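Local coordinates for structural protein VP1 (Trichodysplasia spinulosa-associated polyomavirus, PDB 4U60) that forms the pentameric building block of the polyomavirus coat and binds sialylated glycans such as the GM1 oligosaccharide, at residues P139-F144 with Y176-T181; E199-Y203 with V233-K238. All blocks are in the same frame, centred on the assembly; numbering follows the deposited sequence.

Interaction 1. Residues P139-F144 with Y176-T181; sequences PLELQF and YKQKLT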
# COMPACT_ATOMS: atom_id res chain seq x y z
N PRO C 139 -24.36 -24.08 5.44
CA PRO C 139 -24.37 -22.71 5.96
C PRO C 139 -23.07 -22.28 6.62
O PRO C 139 -22.36 -23.10 7.22
CB PRO C 139 -25.48 -22.74 7.00
CG PRO C 139 -26.44 -23.77 6.46
CD PRO C 139 -25.53 -24.86 5.90
N LEU C 140 -22.74 -21.01 6.45
CA LEU C 140 -21.58 -20.44 7.10
C LEU C 140 -21.77 -20.58 8.60
O LEU C 140 -22.82 -20.22 9.13
CB LEU C 140 -21.41 -18.98 6.71
CG LEU C 140 -20.26 -18.22 7.38
CD1 LEU C 140 -18.88 -18.72 6.96
CD2 LEU C 140 -20.38 -16.72 7.11
N GLU C 141 -20.76 -21.11 9.28
CA GLU C 141 -20.81 -21.32 10.71
C GLU C 141 -20.27 -20.07 11.39
O GLU C 141 -19.24 -19.55 11.00
CB GLU C 141 -20.06 -22.60 11.09
CG GLU C 141 -20.84 -23.83 10.65
CD GLU C 141 -20.01 -25.09 10.52
OE1 GLU C 141 -18.98 -25.06 9.81
OE2 GLU C 141 -20.46 -26.14 11.06
N LEU C 142 -21.01 -19.59 12.39
CA LEU C 142 -20.76 -18.29 13.01
C LEU C 142 -20.34 -18.43 14.47
O LEU C 142 -20.78 -19.35 15.18
CB LEU C 142 -22.02 -17.43 12.97
CG LEU C 142 -22.59 -17.10 11.59
CD1 LEU C 142 -23.94 -16.41 11.74
CD2 LEU C 142 -21.63 -16.25 10.78
N GLN C 143 -19.53 -17.46 14.89
CA GLN C 143 -19.10 -17.26 16.28
C GLN C 143 -19.63 -15.90 16.71
O GLN C 143 -19.51 -14.92 15.98
CB GLN C 143 -17.58 -17.29 16.39
CG GLN C 143 -17.00 -16.85 17.73
CD GLN C 143 -17.36 -17.79 18.85
OE1 GLN C 143 -17.19 -19.01 18.75
NE2 GLN C 143 -17.90 -17.24 19.93
N PHE C 144 -20.24 -15.84 17.88
CA PHE C 144 -20.65 -14.56 18.45
C PHE C 144 -19.44 -13.87 19.07
O PHE C 144 -18.67 -14.47 19.83
CB PHE C 144 -21.71 -14.80 19.53
CG PHE C 144 -22.38 -13.55 20.04
CD1 PHE C 144 -23.39 -12.96 19.34
CD2 PHE C 144 -21.98 -12.98 21.25
CE1 PHE C 144 -24.04 -11.82 19.81
CE2 PHE C 144 -22.61 -11.85 21.73
CZ PHE C 144 -23.60 -11.25 20.99
N TYR C 176 -21.41 -19.59 22.39
CA TYR C 176 -22.26 -18.66 21.65
C TYR C 176 -21.95 -18.76 20.15
O TYR C 176 -21.09 -18.04 19.61
CB TYR C 176 -22.03 -17.22 22.14
CG TYR C 176 -22.59 -16.86 23.49
CD1 TYR C 176 -22.01 -17.31 24.66
CD2 TYR C 176 -23.71 -16.03 23.60
CE1 TYR C 176 -22.53 -16.98 25.90
CE2 TYR C 176 -24.23 -15.67 24.83
CZ TYR C 176 -23.64 -16.14 25.98
OH TYR C 176 -24.17 -15.80 27.21
N LYS C 177 -22.62 -19.68 19.48
CA LYS C 177 -22.42 -19.93 18.06
C LYS C 177 -23.76 -19.95 17.33
O LYS C 177 -24.83 -19.91 17.96
CB LYS C 177 -21.64 -21.24 17.87
CG LYS C 177 -20.21 -21.17 18.38
CD LYS C 177 -19.41 -22.43 18.13
CE LYS C 177 -17.95 -22.24 18.53
NZ LYS C 177 -17.13 -23.32 17.93
N GLN C 178 -23.72 -19.99 16.00
CA GLN C 178 -24.92 -19.99 15.16
C GLN C 178 -24.50 -20.42 13.77
O GLN C 178 -23.32 -20.65 13.51
CB GLN C 178 -25.60 -18.62 15.12
CG GLN C 178 -26.90 -18.50 15.92
CD GLN C 178 -28.06 -19.19 15.22
OE1 GLN C 178 -27.88 -19.91 14.23
NE2 GLN C 178 -29.27 -18.96 15.72
N LYS C 179 -25.48 -20.51 12.88
CA LYS C 179 -25.25 -20.74 11.46
C LYS C 179 -26.02 -19.69 10.69
O LYS C 179 -27.13 -19.34 11.07
CB LYS C 179 -25.75 -22.12 11.04
CG LYS C 179 -24.95 -23.25 11.68
CD LYS C 179 -25.31 -24.60 11.13
CE LYS C 179 -24.45 -25.67 11.76
NZ LYS C 179 -24.86 -27.01 11.29
N LEU C 180 -25.42 -19.20 9.62
CA LEU C 180 -26.02 -18.16 8.80
C LEU C 180 -27.08 -18.76 7.88
O LEU C 180 -26.79 -19.19 6.76
CB LEU C 180 -24.94 -17.44 8.00
CG LEU C 180 -25.36 -16.28 7.08
CD1 LEU C 180 -26.30 -15.31 7.78
CD2 LEU C 180 -24.14 -15.56 6.52
N THR C 181 -28.31 -18.79 8.38
CA THR C 181 -29.44 -19.43 7.71
C THR C 181 -30.55 -18.48 7.27
O THR C 181 -31.59 -18.93 6.78
CB THR C 181 -30.04 -20.49 8.63
OG1 THR C 181 -30.39 -19.87 9.88
CG2 THR C 181 -29.03 -21.62 8.89
O HOH W 1 -24.57 -19.35 4.98

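Interaction 2. Residues E199-Y203 with V233-K238; sequences ENTRY and VGPLCK. With EDO (1,2-ethanediol), chain S.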
# COMPACT_ATOMS: atom_id res chain seq x y z
N GLU C 199 -15.07 -26.07 7.72
CA GLU C 199 -14.20 -26.94 6.95
C GLU C 199 -14.69 -27.07 5.48
O GLU C 199 -13.90 -27.35 4.60
CB GLU C 199 -14.14 -28.32 7.61
CG GLU C 199 -13.56 -28.27 9.04
CD GLU C 199 -14.57 -28.06 10.19
OE1 GLU C 199 -15.75 -27.68 9.97
OE2 GLU C 199 -14.13 -28.27 11.36
N ASN C 200 -15.97 -26.82 5.27
CA ASN C 200 -16.61 -26.98 3.99
C ASN C 200 -17.09 -25.64 3.39
O ASN C 200 -17.96 -25.63 2.54
CB ASN C 200 -17.78 -27.95 4.18
CG ASN C 200 -18.27 -28.55 2.88
OD1 ASN C 200 -17.50 -28.81 1.96
ND2 ASN C 200 -19.59 -28.81 2.82
N THR C 201 -16.48 -24.54 3.83
CA THR C 201 -16.73 -23.19 3.30
C THR C 201 -15.40 -22.47 3.16
O THR C 201 -14.49 -22.68 3.96
CB THR C 201 -17.67 -22.40 4.24
OG1 THR C 201 -18.97 -23.02 4.20
CG2 THR C 201 -17.75 -20.91 3.89
N ARG C 202 -15.27 -21.63 2.17
CA ARG C 202 -14.13 -20.71 2.09
C ARG C 202 -14.66 -19.32 2.33
O ARG C 202 -15.66 -18.93 1.73
CB ARG C 202 -13.48 -20.78 0.72
CG ARG C 202 -13.18 -22.17 0.22
CD ARG C 202 -12.26 -22.95 1.15
NE ARG C 202 -12.01 -24.25 0.54
CZ ARG C 202 -12.46 -25.42 0.98
NH1 ARG C 202 -13.11 -25.56 2.14
NH2 ARG C 202 -12.23 -26.47 0.24
N TYR C 203 -14.00 -18.56 3.18
CA TYR C 203 -14.41 -17.16 3.40
C TYR C 203 -13.20 -16.22 3.37
O TYR C 203 -12.07 -16.62 3.66
CB TYR C 203 -15.22 -16.96 4.71
CG TYR C 203 -14.51 -17.37 5.97
CD1 TYR C 203 -13.61 -16.52 6.62
CD2 TYR C 203 -14.76 -18.61 6.55
CE1 TYR C 203 -12.97 -16.91 7.79
CE2 TYR C 203 -14.14 -19.02 7.72
CZ TYR C 203 -13.24 -18.17 8.33
OH TYR C 203 -12.61 -18.56 9.48
N VAL C 233 -9.47 -30.17 -2.97
CA VAL C 233 -10.90 -30.42 -2.81
C VAL C 233 -11.62 -29.12 -2.49
O VAL C 233 -11.23 -28.41 -1.58
CB VAL C 233 -11.17 -31.43 -1.67
CG1 VAL C 233 -12.65 -31.77 -1.61
CG2 VAL C 233 -10.35 -32.69 -1.87
N GLY C 234 -12.68 -28.83 -3.25
CA GLY C 234 -13.52 -27.66 -3.03
C GLY C 234 -14.65 -27.97 -2.06
O GLY C 234 -14.86 -29.14 -1.70
N PRO C 235 -15.42 -26.95 -1.66
CA PRO C 235 -16.62 -27.20 -0.86
C PRO C 235 -17.54 -28.22 -1.55
O PRO C 235 -17.76 -28.15 -2.76
CB PRO C 235 -17.28 -25.83 -0.79
CG PRO C 235 -16.14 -24.85 -0.92
CD PRO C 235 -15.24 -25.50 -1.93
N LEU C 236 -18.06 -29.17 -0.77
CA LEU C 236 -18.95 -30.23 -1.27
C LEU C 236 -20.37 -29.92 -0.83
O LEU C 236 -20.63 -29.68 0.35
CB LEU C 236 -18.48 -31.59 -0.78
CG LEU C 236 -17.06 -31.98 -1.22
CD1 LEU C 236 -16.61 -33.24 -0.50
CD2 LEU C 236 -16.97 -32.19 -2.72
N CYS C 237 -21.27 -29.82 -1.81
CA CYS C 237 -22.59 -29.26 -1.59
C CYS C 237 -23.58 -30.27 -1.04
O CYS C 237 -24.21 -31.04 -1.80
CB CYS C 237 -23.09 -28.63 -2.89
SG CYS C 237 -22.08 -27.19 -3.33
N LYS C 238 -23.72 -30.25 0.28
CA LYS C 238 -24.56 -31.19 1.00
C LYS C 238 -26.02 -30.95 0.65
O LYS C 238 -26.49 -29.81 0.61
CB LYS C 238 -24.32 -31.05 2.49
CG LYS C 238 -22.93 -31.49 2.91
CD LYS C 238 -22.67 -31.23 4.39
CE LYS C 238 -21.29 -31.73 4.81
NZ LYS C 238 -21.00 -31.49 6.24
C1 EDO S . -14.11 -29.06 1.56
O1 EDO S . -12.70 -28.83 1.68
C2 EDO S . -14.41 -30.56 1.52
O2 EDO S . -15.54 -30.89 2.35

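Interaction 1. Residues P139-F144 with Y176-T181
Strands 141-144 and 177-179 run antiparallel: their axes approach to 4.6 Å, with N-to-C directions 149° apart. The register pairs E141 with K179, L142 with Q178 and Q143 with K177. At the hydrogen-bonded pair, L142 N donates to Q178 O (2.8 Å) and Q178 N to L142 O (3.1 Å). The pairing persists at both ends, where F144 N donates to Y176 O (2.9 Å) and L180 N to L140 O (2.8 Å); beyond the latter, a water accepts from L140 N and donates to L180 O, bridging the two chain segments. Side chains alternate: L142 and Q178 lie on one face of the sheet, E141, Q143, K177 and K179 on the other. L180, directed toward the opposite segment, meets L142 CD1 with its CB at 4.0 Å and L140 CD2 with its CD2 at 4.0 Å. E141 OE2 and K179 NZ, 4.5 Å apart, are too distant for a salt bridge, and E141 OE1 instead accepts from the backbone of N198. K177 NZ forms a salt bridge with D194. At the far end F144 CB meets Y176 CB at 3.6 Å, their rings oblique with planes at 33°. Strand 141-144 is the centre of a three-stranded antiparallel sheet, flanked by 177-179 and by 191-193, whose W191 meets F144 edge-to-face; L180 and P139 reach strand 241-254, and L140 touches strand 201-208.

Interaction 2. Residues E199-Y203 with V233-K238
A single asparagine side chain reads both backbone groups of one residue: N200 OD1 accepts from L236 N and N200 ND2 donates to L236 O, each at 2.8 Å with an N-H...acceptor angle of 169°. The carboxamide thus pairs as a peptide group could, although the end-to-end directions CA 200 to 202 and CA 233 to 238 are 118° apart; the nearest CA atoms, those of N200 and P235, are 4.9 Å apart. P235 packs against both polar side chains, its CA 3.4 Å from N200 OD1 and its CD 3.8 Å from R202 NH2. The R202 guanidinium lies with one face over P235 N, and its NH2 is 2.8 Å from V233 O. A 1,2-ethanediol, probably from the crystallisation liquor, fills the gap between N200 and R202: its O2 donates to N200 OD1 (2.9 Å) and its O1 accepts from R202 NH2 (2.8 Å). K238 has its salt bridge with E138, which also accepts from N200 ND2. Side-chain-to-backbone pairing of this kind pins the loop ahead of strand 241-254 to the residue just before strand 201-208 of the VP1 jelly roll, whose first residues also bond to a neighbouring subunit, Y203 OH to its E98.

In the fold
Following the chain from its N terminus, strand 129-136 of the main jelly-roll sheet leads into 139-144, and interaction 1 closes when the chain returns at 176-181 after a 31-residue excursion without helix or strand. Strand 191-193 then joins the small sheet before 199-203 opens interaction 2, which closes at 233-238 after 29 intervening residues that hold the rest of strand 201-208 and strands 216-220 and 225-226. The two closures are therefore in series, neither nested nor crossed. Interaction 1 builds the small sheet, and interaction 2 joins the loop before strand 241-254 to the beginning of 201-208. Their centres lie 15 Å apart, yet L140 links them, its CD1 3.9 Å from T201 CG2 and 4.1 Å from Y203 CD2.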